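Local coordinates for peptidase M16 domain protein (Alicyclobacillus acidocaldarius subsp. acidocaldarius DSM 446, PDB 4XEA) that is a putative metallopeptidase of family M16 that probably hydrolyses peptide bonds and binds a nickel ion at its metal site, at residues Leu28-Tyr32 / Ile198-Phe202; His158-Val162 / Leu229-Glu233. All blocks are in the same frame, centred on the assembly; numbering follows the deposited sequence.

Contact 1 and contact 2 lie on opposite sides of the chain's centre, their centres 39 Å apart and their nearest atoms about 22 Å apart, and they hold different elements. Contact 1 pairs the ends of two strands, 31-37 and 194-200, inside the six-stranded mixed sheet. Contact 2 joins two loops, one after helix 144-156 and one after strand 227-229. Both are partly buried: contact 1 has five buried and no exposed residues among nine, contact 2 two buried and two exposed among eight, so its residues are the more exposed. The chemistry differs too: backbone amides and carbonyls pair in contact 1, with glycines allowing close approach, whereas in contact 2 one carboxylate collects three backbone amides.

Contact 1 of 2, residues Leu28-Tyr32 / Ile198-Phe202; sequences LHQTY and IAGGF
Thr31, Gly201 and Tyr32 give up the most surface where strand 31-37 begins beside the end of strand 194-200, two antiparallel neighbours in the six-stranded sheet. Thr31 faces Gly200 as a non-hydrogen-bonded pair (CA-CA 4.2 Å); its m rotamer brings CG2 within 3.4 Å of Ile198 CG2 and OG1 within 3.7 Å of Phe202 CB. Tyr32 and Ala199 form the hydrogen-bonded pair (CA-CA 5.4 Å): Tyr32 N gives to Ala199 O at 2.8 Å and Ala199 N to Tyr32 O at 2.9 Å. Chi1 t leads the Tyr32 ring away from 198-202, on Ala199's face, where helix 367-379 packs. Gly201 centres an inverse gamma turn (phi/psi -82/69), closed by Phe202 N to Gly200 O at 3.0 Å. Gly201 N donates to Gln30 O (3.0 Å), and its CA lies 3.2 Å from Leu28 O, where a CB would clash. Asp365 of the second subunit accepts from His29 N and Gln30 N. Main-chain bonding thus sets the register, and glycine is needed twice: Gly200's phi/psi (133/-154) demands it, and a CB there would hit Gln30 O and Thr31 CA.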
loop_
_atom_site.group_PDB
_atom_site.type_symbol
_atom_site.label_atom_id
_atom_site.label_comp_id
_atom_site.label_asym_id
_atom_site.label_seq_id
_atom_site.Cartn_x
_atom_site.Cartn_y
_atom_site.Cartn_z
ATOM N N LEU A 28 -8.337 -19.825 0.077
ATOM C CA LEU A 28 -7.551 -18.768 0.723
ATOM C C LEU A 28 -7.265 -19.034 2.198
ATOM O O LEU A 28 -8.091 -19.610 2.885
ATOM C CB LEU A 28 -8.271 -17.431 0.592
ATOM C CG LEU A 28 -8.490 -16.924 -0.824
ATOM C CD1 LEU A 28 -9.019 -15.496 -0.708
ATOM C CD2 LEU A 28 -7.226 -16.988 -1.654
ATOM N N HIS A 29 -6.092 -18.586 2.660
ATOM C CA HIS A 29 -5.678 -18.699 4.058
ATOM C C HIS A 29 -6.291 -17.603 4.909
ATOM O O HIS A 29 -6.611 -17.826 6.075
ATOM C CB HIS A 29 -4.148 -18.615 4.177
ATOM C CG HIS A 29 -3.404 -19.708 3.461
ATOM N ND1 HIS A 29 -3.313 -20.999 3.942
ATOM C CD2 HIS A 29 -2.703 -19.690 2.302
ATOM C CE1 HIS A 29 -2.573 -21.725 3.121
ATOM N NE2 HIS A 29 -2.182 -20.954 2.120
ATOM N N GLN A 30 -6.472 -16.408 4.326
ATOM C CA GLN A 30 -6.968 -15.257 5.066
ATOM C C GLN A 30 -8.481 -15.174 5.080
ATOM O O GLN A 30 -9.132 -15.421 4.064
ATOM C CB GLN A 30 -6.421 -13.968 4.461
ATOM C CG GLN A 30 -6.756 -12.706 5.270
ATOM C CD GLN A 30 -6.738 -11.449 4.423
ATOM O OE1 GLN A 30 -7.506 -11.308 3.493
ATOM N NE2 GLN A 30 -5.857 -10.541 4.754
ATOM N N THR A 31 -9.030 -14.833 6.242
ATOM C CA THR A 31 -10.420 -14.356 6.375
ATOM C C THR A 31 -10.326 -12.888 6.801
ATOM O O THR A 31 -9.477 -12.538 7.627
ATOM C CB THR A 31 -11.219 -15.200 7.398
ATOM O OG1 THR A 31 -11.325 -16.531 6.911
ATOM C CG2 THR A 31 -12.689 -14.642 7.634
ATOM N N TYR A 32 -11.148 -12.031 6.181
ATOM C CA TYR A 32 -11.170 -10.611 6.473
ATOM C C TYR A 32 -12.624 -10.296 6.811
ATOM O O TYR A 32 -13.558 -10.687 6.083
ATOM C CB TYR A 32 -10.648 -9.821 5.260
ATOM C CG TYR A 32 -10.475 -8.298 5.432
ATOM C CD1 TYR A 32 -11.588 -7.438 5.472
ATOM C CD2 TYR A 32 -9.214 -7.714 5.502
ATOM C CE1 TYR A 32 -11.433 -6.043 5.614
ATOM C CE2 TYR A 32 -9.055 -6.305 5.637
ATOM C CZ TYR A 32 -10.173 -5.493 5.686
ATOM O OH TYR A 32 -10.049 -4.122 5.836
ATOM N N ILE A 198 -17.943 -10.575 5.667
ATOM C CA ILE A 198 -16.780 -11.454 5.871
ATOM C C ILE A 198 -16.454 -12.131 4.557
ATOM O O ILE A 198 -17.348 -12.681 3.907
ATOM C CB ILE A 198 -17.065 -12.531 6.911
ATOM C CG1 ILE A 198 -17.695 -11.921 8.155
ATOM C CG2 ILE A 198 -15.757 -13.306 7.314
ATOM C CD1 ILE A 198 -18.019 -12.947 9.230
ATOM N N ALA A 199 -15.181 -12.096 4.168
ATOM C CA ALA A 199 -14.711 -12.803 2.973
ATOM C C ALA A 199 -13.416 -13.556 3.262
ATOM O O ALA A 199 -12.553 -13.098 4.028
ATOM C CB ALA A 199 -14.532 -11.869 1.790
ATOM N N GLY A 200 -13.315 -14.740 2.665
ATOM C CA GLY A 200 -12.076 -15.504 2.708
ATOM C C GLY A 200 -12.247 -16.966 3.072
ATOM O O GLY A 200 -13.319 -17.564 2.846
ATOM N N GLY A 201 -11.182 -17.540 3.632
ATOM C CA GLY A 201 -11.096 -18.996 3.897
ATOM C C GLY A 201 -11.774 -19.467 5.171
ATOM O O GLY A 201 -11.115 -19.878 6.100
ATOM N N PHE A 202 -13.096 -19.408 5.214
ATOM C CA PHE A 202 -13.867 -19.862 6.391
ATOM C C PHE A 202 -15.065 -20.686 5.950
ATOM O O PHE A 202 -15.488 -20.601 4.797
ATOM C CB PHE A 202 -14.367 -18.667 7.196
ATOM C CG PHE A 202 -15.378 -17.801 6.438
ATOM C CD1 PHE A 202 -14.961 -16.862 5.492
ATOM C CD2 PHE A 202 -16.741 -17.962 6.653
ATOM C CE1 PHE A 202 -15.883 -16.106 4.786
ATOM C CE2 PHE A 202 -17.677 -17.186 5.956
ATOM C CZ PHE A 202 -17.244 -16.254 5.022
#

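Contact 2 of 2, residues His158-Val162 / Leu229-Glu233; sequences HEHPV and LYPEE
Running at 156° to each other, the touching parts 158-161 and 230-233 form a loop-loop junction in which one glutamate carboxylate receives three consecutive main-chain NH groups. The nearest CA pair is His160 and Glu233 (6.2 Å); Glu232 centres an inverse gamma turn, and Glu233 (chi1 t, chi2 p) folds its carboxylate onto the amides. His158 comes first: its N donates to Glu233 OE2 at 2.7 Å, and the same oxygen sits at the imidazole edge, 3.4 Å from His158 CD2. At Glu159, N donates to Glu233 OE1 at 3.0 Å, while Glu159 OE1 rests 3.5 Å from Pro231 CB. His160 N also donates to Glu233 OE1, at 2.9 Å. Its side chain (chi1 t) accepts Val162 N on His160 ND1 at 3.0 Å; its ring lies slid past that of Tyr230, centroids 5.6 Å apart and planes at 29°, so overlap is slight. Pro161, opening a 3-10 segment, sets CD 4.2 Å from Pro231 CD and 4.5 Å from Tyr230 CD1. Hydrogen bonds tie His158 NE2 to Thr236 O, His160 NE2 to Thr312 and Tyr230 OH to Asp43. The amides satisfy the Glu233 oxygens as donors, while Lys258 of strand 252-258, salt-bridged to OE2, offsets the charge and links the loop after helix 144-156 toward the five-stranded sheet.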
loop_
_atom_site.group_PDB
_atom_site.type_symbol
_atom_site.label_atom_id
_atom_site.label_comp_id
_atom_site.label_asym_id
_atom_site.label_seq_id
_atom_site.Cartn_x
_atom_site.Cartn_y
_atom_site.Cartn_z
ATOM N N HIS A 158 -19.661 25.976 3.405
ATOM C CA HIS A 158 -20.078 27.022 4.307
ATOM C C HIS A 158 -20.404 26.513 5.715
ATOM O O HIS A 158 -20.052 27.168 6.691
ATOM C CB HIS A 158 -21.346 27.733 3.795
ATOM C CG HIS A 158 -21.171 28.441 2.487
ATOM N ND1 HIS A 158 -21.337 29.803 2.350
ATOM C CD2 HIS A 158 -20.909 27.967 1.250
ATOM C CE1 HIS A 158 -21.123 30.138 1.089
ATOM N NE2 HIS A 158 -20.839 29.042 0.409
ATOM N N GLU A 159 -21.178 25.437 5.789
ATOM C CA GLU A 159 -21.808 24.990 7.052
ATOM C C GLU A 159 -21.767 23.468 7.254
ATOM O O GLU A 159 -21.858 23.018 8.380
ATOM C CB GLU A 159 -23.321 25.317 7.079
ATOM C CG GLU A 159 -23.745 26.707 6.981
ATOM C CD GLU A 159 -25.065 26.856 6.162
ATOM O OE1 GLU A 159 -26.146 26.355 6.598
ATOM O OE2 GLU A 159 -24.991 27.525 5.090
ATOM N N HIS A 160 -21.731 22.686 6.173
ATOM C CA HIS A 160 -21.747 21.236 6.258
ATOM C C HIS A 160 -20.620 20.725 7.207
ATOM O O HIS A 160 -19.498 21.231 7.142
ATOM C CB HIS A 160 -21.593 20.610 4.872
ATOM C CG HIS A 160 -21.970 19.159 4.821
ATOM N ND1 HIS A 160 -21.228 18.172 5.436
ATOM C CD2 HIS A 160 -23.053 18.539 4.282
ATOM C CE1 HIS A 160 -21.818 17.004 5.254
ATOM N NE2 HIS A 160 -22.927 17.195 4.560
ATOM N N PRO A 161 -20.925 19.759 8.106
ATOM C CA PRO A 161 -19.901 19.244 9.015
ATOM C C PRO A 161 -18.637 18.663 8.392
ATOM O O PRO A 161 -17.612 18.583 9.095
ATOM C CB PRO A 161 -20.637 18.120 9.766
ATOM C CG PRO A 161 -22.056 18.553 9.777
ATOM C CD PRO A 161 -22.248 19.191 8.432
ATOM N N VAL A 162 -18.687 18.288 7.113
ATOM C CA VAL A 162 -17.530 17.752 6.408
ATOM C C VAL A 162 -16.347 18.754 6.456
ATOM O O VAL A 162 -15.195 18.393 6.228
ATOM C CB VAL A 162 -17.879 17.334 4.967
ATOM C CG1 VAL A 162 -18.120 18.582 4.071
ATOM C CG2 VAL A 162 -16.753 16.411 4.358
ATOM N N LEU A 229 -30.086 15.055 10.501
ATOM C CA LEU A 229 -30.294 16.491 10.339
ATOM C C LEU A 229 -29.021 17.202 9.831
ATOM O O LEU A 229 -27.976 17.177 10.513
ATOM C CB LEU A 229 -30.748 17.099 11.658
ATOM C CG LEU A 229 -32.063 16.540 12.214
ATOM C CD1 LEU A 229 -32.298 17.050 13.628
ATOM C CD2 LEU A 229 -33.264 16.908 11.274
ATOM N N TYR A 230 -29.139 17.811 8.650
ATOM C CA TYR A 230 -28.026 18.396 7.879
ATOM C C TYR A 230 -28.481 19.766 7.364
ATOM O O TYR A 230 -29.680 19.959 7.124
ATOM C CB TYR A 230 -27.646 17.498 6.706
ATOM C CG TYR A 230 -26.862 16.289 7.148
ATOM C CD1 TYR A 230 -25.472 16.329 7.240
ATOM C CD2 TYR A 230 -27.499 15.123 7.514
ATOM C CE1 TYR A 230 -24.747 15.218 7.668
ATOM C CE2 TYR A 230 -26.783 14.005 7.949
ATOM C CZ TYR A 230 -25.418 14.068 8.042
ATOM O OH TYR A 230 -24.713 12.951 8.468
ATOM N N PRO A 231 -27.540 20.737 7.261
ATOM C CA PRO A 231 -27.887 22.101 6.822
ATOM C C PRO A 231 -28.118 22.218 5.316
ATOM O O PRO A 231 -27.709 21.368 4.531
ATOM C CB PRO A 231 -26.667 22.932 7.253
ATOM C CG PRO A 231 -25.493 21.935 7.079
ATOM C CD PRO A 231 -26.080 20.570 7.488
ATOM N N GLU A 232 -28.761 23.309 4.911
ATOM C CA GLU A 232 -28.884 23.647 3.487
ATOM C C GLU A 232 -27.615 24.294 2.915
ATOM O O GLU A 232 -27.512 25.494 2.760
ATOM C CB GLU A 232 -30.099 24.592 3.288
ATOM C CG GLU A 232 -31.396 23.880 3.676
ATOM C CD GLU A 232 -32.669 24.729 3.535
ATOM O OE1 GLU A 232 -32.572 25.963 3.325
ATOM O OE2 GLU A 232 -33.780 24.148 3.679
ATOM N N GLU A 233 -26.688 23.490 2.512
ATOM C CA GLU A 233 -25.421 23.971 2.061
ATOM C C GLU A 233 -25.573 24.657 0.662
ATOM O O GLU A 233 -26.114 24.047 -0.253
ATOM C CB GLU A 233 -24.491 22.774 1.987
ATOM C CG GLU A 233 -23.149 23.071 1.435
ATOM C CD GLU A 233 -22.296 23.957 2.371
ATOM O OE1 GLU A 233 -22.469 23.901 3.608
ATOM O OE2 GLU A 233 -21.471 24.685 1.815
#